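Local structure of transaminase (Bacillus megaterium, 5G09) at residues 140-145 / 190-195; 147-152 / 233-238. The protein probably transfers amino groups between amines and carbonyl compounds with pyridoxal phosphate, held here as its imine with (R)-1-phenylethylamine. All coordinates share one frame; numbering follows the deposited sequence.

Contact 1 of 2, residues 140-145 / 190-195; sequences LVVTRE and LMAPSP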
ATOM      1  N   LEU D 140       4.610  -2.623  11.040  1.00 15.23           N
ATOM      2  CA  LEU D 140       3.803  -3.831  10.907  1.00 14.71           C
ATOM      3  C   LEU D 140       3.040  -4.224  12.178  1.00 15.16           C
ATOM      4  O   LEU D 140       3.601  -4.208  13.305  1.00 13.73           O
ATOM      5  CB  LEU D 140       4.671  -5.026  10.490  1.00 15.15           C
ATOM      6  CG  LEU D 140       5.279  -4.977   9.087  1.00 15.59           C
ATOM      7  CD1 LEU D 140       6.032  -6.269   8.773  1.00 14.65           C
ATOM      8  CD2 LEU D 140       4.156  -4.780   8.089  1.00 16.16           C
ATOM      9  N   VAL D 141       1.798  -4.674  11.977  1.00 14.01           N
ATOM     10  CA  VAL D 141       1.052  -5.292  13.090  1.00 14.94           C
ATOM     11  C   VAL D 141       0.648  -6.717  12.700  1.00 15.80           C
ATOM     12  O   VAL D 141       0.201  -6.980  11.553  1.00 14.76           O
ATOM     13  CB  VAL D 141      -0.169  -4.430  13.510  1.00 15.16           C
ATOM     14  CG1 VAL D 141      -1.021  -5.139  14.577  1.00 15.81           C
ATOM     15  CG2 VAL D 141       0.291  -3.091  14.027  1.00 15.61           C
ATOM     16  N   VAL D 142       0.832  -7.651  13.632  1.00 14.39           N
ATOM     17  CA  VAL D 142       0.420  -9.018  13.378  1.00 14.57           C
ATOM     18  C   VAL D 142      -0.982  -9.273  13.966  1.00 15.62           C
ATOM     19  O   VAL D 142      -1.236  -8.997  15.150  1.00 16.45           O
ATOM     20  CB  VAL D 142       1.454 -10.001  13.936  1.00 13.92           C
ATOM     21  CG1 VAL D 142       1.015 -11.437  13.696  1.00 14.01           C
ATOM     22  CG2 VAL D 142       2.817  -9.745  13.274  1.00 14.02           C
ATOM     23  N   THR D 143      -1.886  -9.800  13.134  1.00 15.63           N
ATOM     24  CA  THR D 143      -3.202 -10.236  13.598  1.00 14.75           C
ATOM     25  C   THR D 143      -3.319 -11.758  13.380  1.00 15.53           C
ATOM     26  O   THR D 143      -2.324 -12.416  13.031  1.00 15.92           O
ATOM     27  CB  THR D 143      -4.328  -9.451  12.877  1.00 14.82           C
ATOM     28  OG1 THR D 143      -5.579  -9.675  13.532  1.00 14.66           O
ATOM     29  CG2 THR D 143      -4.420  -9.848  11.390  1.00 13.45           C
ATOM     30  N   ARG D 144      -4.510 -12.324  13.616  1.00 15.41           N
ATOM     31  CA  ARG D 144      -4.745 -13.752  13.383  1.00 15.45           C
ATOM     32  C   ARG D 144      -5.953 -13.993  12.458  1.00 15.80           C
ATOM     33  O   ARG D 144      -6.946 -13.239  12.462  1.00 13.85           O
ATOM     34  CB  ARG D 144      -4.983 -14.530  14.707  1.00 15.99           C
ATOM     35  CG  ARG D 144      -3.811 -14.555  15.709  1.00 16.13           C
ATOM     36  CD  ARG D 144      -3.815 -13.394  16.680  1.00 15.17           C
ATOM     37  NE  ARG D 144      -5.141 -13.201  17.234  1.00 15.75           N
ATOM     38  CZ  ARG D 144      -5.698 -13.993  18.154  1.00 16.89           C
ATOM     39  NH1 ARG D 144      -5.023 -15.036  18.641  1.00 16.43           N
ATOM     40  NH2 ARG D 144      -6.948 -13.757  18.548  1.00 16.41           N
ATOM     41  N   GLU D 145      -5.882 -15.080  11.709  1.00 16.16           N
ATOM     42  CA  GLU D 145      -7.020 -15.546  10.920  1.00 17.69           C
ATOM     43  C   GLU D 145      -8.280 -15.623  11.805  1.00 17.50           C
ATOM     44  O   GLU D 145      -8.217 -16.203  12.897  1.00 15.82           O
ATOM     45  CB  GLU D 145      -6.727 -16.934  10.334  1.00 21.31           C
ATOM     46  CG  GLU D 145      -7.798 -17.383   9.324  1.00 26.58           C
ATOM     47  CD  GLU D 145      -7.685 -18.833   8.822  1.00 31.53           C
ATOM     48  OE1 GLU D 145      -6.958 -19.635   9.445  1.00 29.71           O
ATOM     49  OE2 GLU D 145      -8.352 -19.162   7.799  1.00 33.46           O
ATOM     50  N   LEU D 190       0.273  -8.425   8.998  1.00 16.65           N
ATOM     51  CA  LEU D 190       0.513  -9.821   8.655  1.00 17.15           C
ATOM     52  C   LEU D 190      -0.534 -10.664   9.344  1.00 17.52           C
ATOM     53  O   LEU D 190      -0.787 -10.478  10.520  1.00 17.28           O
ATOM     54  CB  LEU D 190       1.907 -10.263   9.140  1.00 17.61           C
ATOM     55  CG  LEU D 190       3.065  -9.338   8.768  1.00 17.45           C
ATOM     56  CD1 LEU D 190       4.344  -9.817   9.455  1.00 17.80           C
ATOM     57  CD2 LEU D 190       3.185  -9.338   7.242  1.00 17.01           C
ATOM     58  N   MET D 191      -1.142 -11.591   8.618  1.00 17.85           N
ATOM     59  CA  MET D 191      -2.083 -12.518   9.237  1.00 18.82           C
ATOM     60  C   MET D 191      -1.366 -13.805   9.725  1.00 20.49           C
ATOM     61  O   MET D 191      -0.801 -14.558   8.927  1.00 19.19           O
ATOM     62  CB  MET D 191      -3.237 -12.851   8.282  1.00 18.21           C
ATOM     63  CG  MET D 191      -4.235 -13.873   8.859  1.00 17.55           C
ATOM     64  SD  MET D 191      -5.599 -14.220   7.716  1.00 17.87           S
ATOM     65  CE  MET D 191      -4.844 -15.497   6.712  1.00 18.00           C
ATOM     66  N   ALA D 192      -1.381 -14.041  11.036  1.00 19.65           N
ATOM     67  CA  ALA D 192      -0.776 -15.242  11.581  1.00 19.73           C
ATOM     68  C   ALA D 192      -1.909 -16.269  11.717  1.00 21.13           C
ATOM     69  O   ALA D 192      -3.078 -15.932  11.550  1.00 21.40           O
ATOM     70  CB  ALA D 192      -0.105 -14.960  12.922  1.00 18.05           C
ATOM     71  N   PRO D 193      -1.575 -17.538  11.991  1.00 23.82           N
ATOM     72  CA  PRO D 193      -2.679 -18.496  12.030  1.00 23.23           C
ATOM     73  C   PRO D 193      -3.562 -18.340  13.269  1.00 23.75           C
ATOM     74  O   PRO D 193      -3.128 -17.804  14.295  1.00 22.37           O
ATOM     75  CB  PRO D 193      -1.969 -19.861  12.037  1.00 25.81           C
ATOM     76  CG  PRO D 193      -0.557 -19.585  12.439  1.00 26.51           C
ATOM     77  CD  PRO D 193      -0.246 -18.187  12.004  1.00 24.77           C
ATOM     78  N   SER D 194      -4.806 -18.771  13.128  1.00 23.65           N
ATOM     79  CA  SER D 194      -5.717 -18.953  14.229  1.00 25.49           C
ATOM     80  C   SER D 194      -5.027 -19.876  15.280  1.00 26.56           C
ATOM     81  O   SER D 194      -4.354 -20.830  14.904  1.00 23.96           O
ATOM     82  CB  SER D 194      -6.982 -19.623  13.674  1.00 26.57           C
ATOM     83  OG  SER D 194      -7.681 -20.331  14.682  1.00 30.02           O
ATOM     84  N   PRO D 195      -5.196 -19.581  16.585  1.00 28.08           N
ATOM     85  CA  PRO D 195      -4.697 -20.462  17.672  1.00 31.72           C
ATOM     86  C   PRO D 195      -5.172 -21.904  17.514  1.00 34.12           C
ATOM     87  O   PRO D 195      -4.487 -22.849  17.927  1.00 36.57           O
ATOM     88  CB  PRO D 195      -5.368 -19.880  18.924  1.00 32.14           C
ATOM     89  CG  PRO D 195      -5.662 -18.454  18.586  1.00 32.01           C
ATOM     90  CD  PRO D 195      -5.890 -18.384  17.104  1.00 28.12           C
TER

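Contact 2 of 2, residues 147-152 / 233-238; sequences DYHGWT and AVITEV. With 6DF ([6-methyl-5-oxidanyl-4-[(~{E})-[(1~{R})-1-phenylethyl]iminomethyl]pyridin-3-yl]methyl dihydrogen phosphate), chain R.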
ATOM      1  N   ASP D 147      -9.795 -13.177  13.380  1.00 16.45           N
ATOM      2  CA  ASP D 147      -9.911 -12.023  14.302  1.00 15.68           C
ATOM      3  C   ASP D 147     -10.880 -10.981  13.779  1.00 15.41           C
ATOM      4  O   ASP D 147     -10.943 -10.699  12.576  1.00 14.82           O
ATOM      5  CB  ASP D 147      -8.555 -11.333  14.540  1.00 15.89           C
ATOM      6  CG  ASP D 147      -7.779 -11.933  15.704  1.00 16.87           C
ATOM      7  OD1 ASP D 147      -8.053 -13.094  16.105  1.00 17.39           O
ATOM      8  OD2 ASP D 147      -6.883 -11.240  16.217  1.00 16.80           O
ATOM      9  N   TYR D 148     -11.654 -10.428  14.706  1.00 15.40           N
ATOM     10  CA  TYR D 148     -12.492  -9.285  14.412  1.00 15.11           C
ATOM     11  C   TYR D 148     -12.088  -8.128  15.346  1.00 14.77           C
ATOM     12  O   TYR D 148     -12.198  -8.260  16.579  1.00 13.78           O
ATOM     13  CB  TYR D 148     -13.988  -9.616  14.534  1.00 15.25           C
ATOM     14  CG  TYR D 148     -14.793  -8.427  14.081  1.00 16.72           C
ATOM     15  CD1 TYR D 148     -15.069  -8.234  12.720  1.00 16.70           C
ATOM     16  CD2 TYR D 148     -15.165  -7.420  14.988  1.00 16.17           C
ATOM     17  CE1 TYR D 148     -15.749  -7.108  12.277  1.00 17.03           C
ATOM     18  CE2 TYR D 148     -15.841  -6.279  14.542  1.00 17.88           C
ATOM     19  CZ  TYR D 148     -16.131  -6.125  13.189  1.00 17.18           C
ATOM     20  OH  TYR D 148     -16.787  -4.996  12.728  1.00 17.27           O
ATOM     21  N   HIS D 149     -11.619  -7.006  14.774  1.00 14.10           N
ATOM     22  CA  HIS D 149     -11.181  -5.871  15.608  1.00 15.31           C
ATOM     23  C   HIS D 149     -11.864  -4.576  15.270  1.00 15.07           C
ATOM     24  O   HIS D 149     -11.422  -3.505  15.709  1.00 16.84           O
ATOM     25  CB  HIS D 149      -9.643  -5.704  15.553  1.00 14.93           C
ATOM     26  CG  HIS D 149      -8.892  -6.902  16.071  1.00 15.61           C
ATOM     27  ND1 HIS D 149      -8.859  -7.224  17.409  1.00 14.95           N
ATOM     28  CD2 HIS D 149      -8.136  -7.834  15.438  1.00 14.71           C
ATOM     29  CE1 HIS D 149      -8.139  -8.321  17.579  1.00 14.88           C
ATOM     30  NE2 HIS D 149      -7.693  -8.712  16.399  1.00 15.23           N
ATOM     31  N   GLY D 150     -12.927  -4.650  14.469  1.00 14.82           N
ATOM     32  CA  GLY D 150     -13.635  -3.447  14.025  1.00 14.02           C
ATOM     33  C   GLY D 150     -13.739  -3.301  12.519  1.00 14.43           C
ATOM     34  O   GLY D 150     -13.249  -4.156  11.750  1.00 13.69           O
ATOM     35  N   TRP D 151     -14.392  -2.212  12.105  1.00 14.35           N
ATOM     36  CA  TRP D 151     -14.816  -1.994  10.709  1.00 14.38           C
ATOM     37  C   TRP D 151     -14.202  -0.740  10.062  1.00 15.09           C
ATOM     38  O   TRP D 151     -14.244  -0.600   8.826  1.00 13.97           O
ATOM     39  CB  TRP D 151     -16.341  -1.908  10.606  1.00 14.65           C
ATOM     40  CG  TRP D 151     -16.876  -0.682  11.284  1.00 14.82           C
ATOM     41  CD1 TRP D 151     -17.167  -0.530  12.619  1.00 14.55           C
ATOM     42  CD2 TRP D 151     -17.128   0.586  10.663  1.00 15.54           C
ATOM     43  NE1 TRP D 151     -17.603   0.756  12.855  1.00 15.00           N
ATOM     44  CE2 TRP D 151     -17.598   1.457  11.670  1.00 15.30           C
ATOM     45  CE3 TRP D 151     -17.025   1.063   9.339  1.00 15.16           C
ATOM     46  CZ2 TRP D 151     -17.957   2.791  11.401  1.00 14.98           C
ATOM     47  CZ3 TRP D 151     -17.371   2.394   9.068  1.00 16.00           C
ATOM     48  CH2 TRP D 151     -17.832   3.245  10.106  1.00 15.12           C
ATOM     49  N   THR D 152     -13.655   0.175  10.859  1.00 14.43           N
ATOM     50  CA  THR D 152     -13.107   1.429  10.281  1.00 15.92           C
ATOM     51  C   THR D 152     -11.763   1.087   9.604  1.00 16.74           C
ATOM     52  O   THR D 152     -11.186   0.012   9.864  1.00 15.14           O
ATOM     53  CB  THR D 152     -12.956   2.542  11.357  1.00 15.37           C
ATOM     54  OG1 THR D 152     -12.311   2.006  12.519  1.00 15.54           O
ATOM     55  CG2 THR D 152     -14.314   3.070  11.808  1.00 14.82           C
ATOM     56  N   ALA D 233       3.640  -4.722  16.844  1.00 15.62           N
ATOM     57  CA  ALA D 233       2.751  -5.384  17.811  1.00 15.73           C
ATOM     58  C   ALA D 233       2.109  -6.625  17.252  1.00 15.87           C
ATOM     59  O   ALA D 233       1.995  -6.772  16.022  1.00 16.20           O
ATOM     60  CB  ALA D 233       1.667  -4.413  18.284  1.00 15.44           C
ATOM     61  N   VAL D 234       1.726  -7.525  18.156  1.00 15.41           N
ATOM     62  CA  VAL D 234       0.784  -8.600  17.855  1.00 15.76           C
ATOM     63  C   VAL D 234      -0.536  -8.213  18.541  1.00 15.62           C
ATOM     64  O   VAL D 234      -0.529  -7.804  19.715  1.00 15.48           O
ATOM     65  CB  VAL D 234       1.270  -9.963  18.371  1.00 15.78           C
ATOM     66  CG1 VAL D 234       0.237 -11.068  18.069  1.00 15.72           C
ATOM     67  CG2 VAL D 234       2.643 -10.305  17.786  1.00 15.68           C
ATOM     68  N   ILE D 235      -1.649  -8.260  17.792  1.00 15.00           N
ATOM     69  CA  ILE D 235      -2.980  -7.983  18.360  1.00 14.47           C
ATOM     70  C   ILE D 235      -3.794  -9.267  18.442  1.00 15.58           C
ATOM     71  O   ILE D 235      -3.845 -10.054  17.469  1.00 16.42           O
ATOM     72  CB  ILE D 235      -3.767  -6.865  17.593  1.00 14.18           C
ATOM     73  CG1 ILE D 235      -5.084  -6.517  18.336  1.00 13.71           C
ATOM     74  CG2 ILE D 235      -4.028  -7.217  16.107  1.00 12.68           C
ATOM     75  CD1 ILE D 235      -5.747  -5.241  17.863  1.00 13.77           C
ATOM     76  N   THR D 236      -4.441  -9.489  19.589  1.00 16.05           N
ATOM     77  CA  THR D 236      -5.193 -10.720  19.807  1.00 16.41           C
ATOM     78  C   THR D 236      -6.576 -10.402  20.363  1.00 16.99           C
ATOM     79  O   THR D 236      -6.866  -9.247  20.731  1.00 16.79           O
ATOM     80  CB  THR D 236      -4.484 -11.651  20.846  1.00 17.60           C
ATOM     81  OG1 THR D 236      -4.365 -10.958  22.095  1.00 17.65           O
ATOM     82  CG2 THR D 236      -3.064 -12.080  20.365  1.00 16.58           C
ATOM     83  N   GLU D 237      -7.407 -11.438  20.414  1.00 17.40           N
ATOM     84  CA  GLU D 237      -8.590 -11.508  21.267  1.00 18.88           C
ATOM     85  C   GLU D 237      -8.366 -12.803  22.032  1.00 20.71           C
ATOM     86  O   GLU D 237      -7.998 -13.826  21.414  1.00 20.96           O
ATOM     87  CB  GLU D 237      -9.841 -11.725  20.419  1.00 19.20           C
ATOM     88  CG  GLU D 237     -10.217 -10.646  19.416  1.00 19.76           C
ATOM     89  CD  GLU D 237     -11.386 -11.086  18.530  1.00 20.87           C
ATOM     90  OE1 GLU D 237     -12.566 -11.006  18.985  1.00 21.33           O
ATOM     91  OE2 GLU D 237     -11.150 -11.552  17.385  1.00 21.12           O
ATOM     92  N   VAL D 238      -8.597 -12.828  23.350  1.00 20.86           N
ATOM     93  CA  VAL D 238      -8.264 -14.078  24.069  1.00 21.14           C
ATOM     94  C   VAL D 238      -9.256 -15.169  23.683  1.00 22.24           C
ATOM     95  O   VAL D 238      -8.907 -16.345  23.607  1.00 25.17           O
ATOM     96  CB  VAL D 238      -8.162 -13.935  25.611  1.00 21.37           C
ATOM     97  CG1 VAL D 238      -7.034 -12.972  25.985  1.00 20.58           C
ATOM     98  CG2 VAL D 238      -9.493 -13.513  26.218  1.00 19.68           C
TER
HETATM   99  N1  6DF R1476     -13.109  -5.518  18.796  1.00 17.43           N
HETATM  100  C2  6DF R1476     -13.827  -6.616  19.026  1.00 18.08           C
HETATM  101  N2  6DF R1476     -17.667  -6.515  17.071  1.00 29.65           N
HETATM  102  C3  6DF R1476     -15.175  -6.626  18.674  1.00 18.58           C
HETATM  103  C4  6DF R1476     -15.770  -5.495  18.112  1.00 18.93           C
HETATM  104  C5  6DF R1476     -14.962  -4.372  17.898  1.00 17.55           C
HETATM  105  C6  6DF R1476     -13.642  -4.418  18.254  1.00 17.50           C
HETATM  106  C7  6DF R1476     -18.986  -6.745  16.417  1.00 29.27           C
HETATM  107  C8  6DF R1476     -20.042  -5.679  16.721  1.00 29.15           C
HETATM  108  C9  6DF R1476     -19.497  -8.162  16.489  1.00 31.18           C
HETATM  109  C10 6DF R1476     -19.445  -8.894  17.682  1.00 32.12           C
HETATM  110  C11 6DF R1476     -19.932 -10.207  17.694  1.00 33.25           C
HETATM  111  C12 6DF R1476     -20.499 -10.771  16.536  1.00 32.87           C
HETATM  112  C13 6DF R1476     -20.567 -10.039  15.347  1.00 31.46           C
HETATM  113  O2P 6DF R1476     -18.430  -2.068  16.846  1.00 16.65           O
HETATM  114  P   6DF R1476     -17.350  -1.304  17.599  1.00 17.54           P
HETATM  115  O3P 6DF R1476     -16.668  -0.342  16.617  1.00 15.62           O
HETATM  116  O1P 6DF R1476     -17.903  -0.542  18.778  1.00 17.28           O
HETATM  117  O4P 6DF R1476     -16.304  -2.374  18.183  1.00 16.64           O
HETATM  118  C5' 6DF R1476     -15.448  -3.088  17.277  1.00 16.54           C
HETATM  119  C2' 6DF R1476     -13.100  -7.791  19.651  1.00 16.03           C
HETATM  120  O3  6DF R1476     -15.892  -7.756  18.865  1.00 20.08           O
HETATM  121  C4' 6DF R1476     -17.193  -5.462  17.651  1.00 22.74           C
HETATM  122  C14 6DF R1476     -20.064  -8.737  15.336  1.00 30.29           C

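Contact 1 of 2, residues 140-145 / 190-195
Val142 and Leu190, Thr143 and Met191, and Arg144 and Ala192 face each other as successive parallel bridges, laced by four backbone hydrogen bonds. The first two, Leu190 N to Val141 O and Thr143 N to Leu190 O, are each 2.9 Å long. Ala192 N to Thr143 O is shorter at 2.7 Å, and Glu145 N to Ala192 O carries the ladder one residue past the strand 140-144. On one side of the sheet, Val142 puts CG1 against Ala192 CB (3.8 Å), while its CG2 meets the Leu190 CD1 methyl. Leu190 also reaches Leu140, and branched and small apolar residues suit this face because helix 214-226 packs over it. The two strands belong to the mixed seven-stranded sheet of the large domain of fold-type I pyridoxal-phosphate enzymes, with 189-192 outermost within this chain. On the other face Met191 starts with CB 4.5 Å from Thr143 CG2. Its CG, swung anti to the backbone N (chi1 178°), lies 3.5 Å from Glu145 N, SD passes 3.7 Å from Glu145 CA, and the chain bends at chi3 to its CE tip. This flexible thioether also packs on Asn225 of the second subunit. With an alanine here, CG and SD would be gone, and a gap would probably open beside the Glu145 backbone and CB. The extended Glu145 chain carries OE1 to a salt bridge with Arg221 of the second subunit.

Contact 2 of 2, residues 147-152 / 233-238
His149 and Glu237 each hold CG anti to their own carbonyl carbon (chi1 -61° and -63°), which sends the imidazole toward segment 233-238 and the carboxylate toward the loop. Glu237 OE2 accepts Tyr148 N at 2.9 Å, approached from above the carboxylate plane, while OE1 receives the backbone N of Gly241; a glutamate thus supplies acceptors for two main-chain N-H groups in a buried place. Its OE2 also lies 3.7 Å from Asp147 OD1, a pairing of like charges probably eased by the Arg144 salt bridge to that same OD1. The His149 ring is gripped at both nitrogens: NE2 donates to Asp147 OD2 (2.7 Å), and ND1 is hydrogen-bonded to Asp269. Ile235 covers one face in a CH-pi contact, CD1 3.9 Å from the ring centroid and 16° off its normal, while Thr236 O meets the CE1 edge at 3.5 Å. Histidine suits the place because its edge offers two nitrogens to two carboxylates while its pi face accepts the Ile235 methyl. Tyr148 brings CE2 to 3.1 Å from N2 of the bound imine, and His149 C lies 3.5 Å from C6 of its pyridine. Gly150, at backbone angles where a side chain would collide with the His149 carbonyl O, brings its CA close to C5' of the ligand. This Tyr-His-Gly loop, lying against the cofactor, is characteristic of the class-III aminotransferase active site.

The centres of contact 1 and contact 2 are about 9 Å apart, and their segments alternate along the chain: 140-145, 147-152, 190-195, 233-238. Strand 140-144 lies between the other two in the sheet, with 189-192 on one flank and 231-236 on the other. Probable hydrogen bonds between Val142 O and Ile235 N and between Val142 N and Ala233 O tie the two contacts directly. With strand 189-192 outermost within this chain, contact 1 builds the outer part of the sheet, next to the second subunit. Contact 2 uses the loop that leaves strand 140-144 to reach the cofactor, near residues of the third subunit, in keeping with an active site completed by a neighbouring chain.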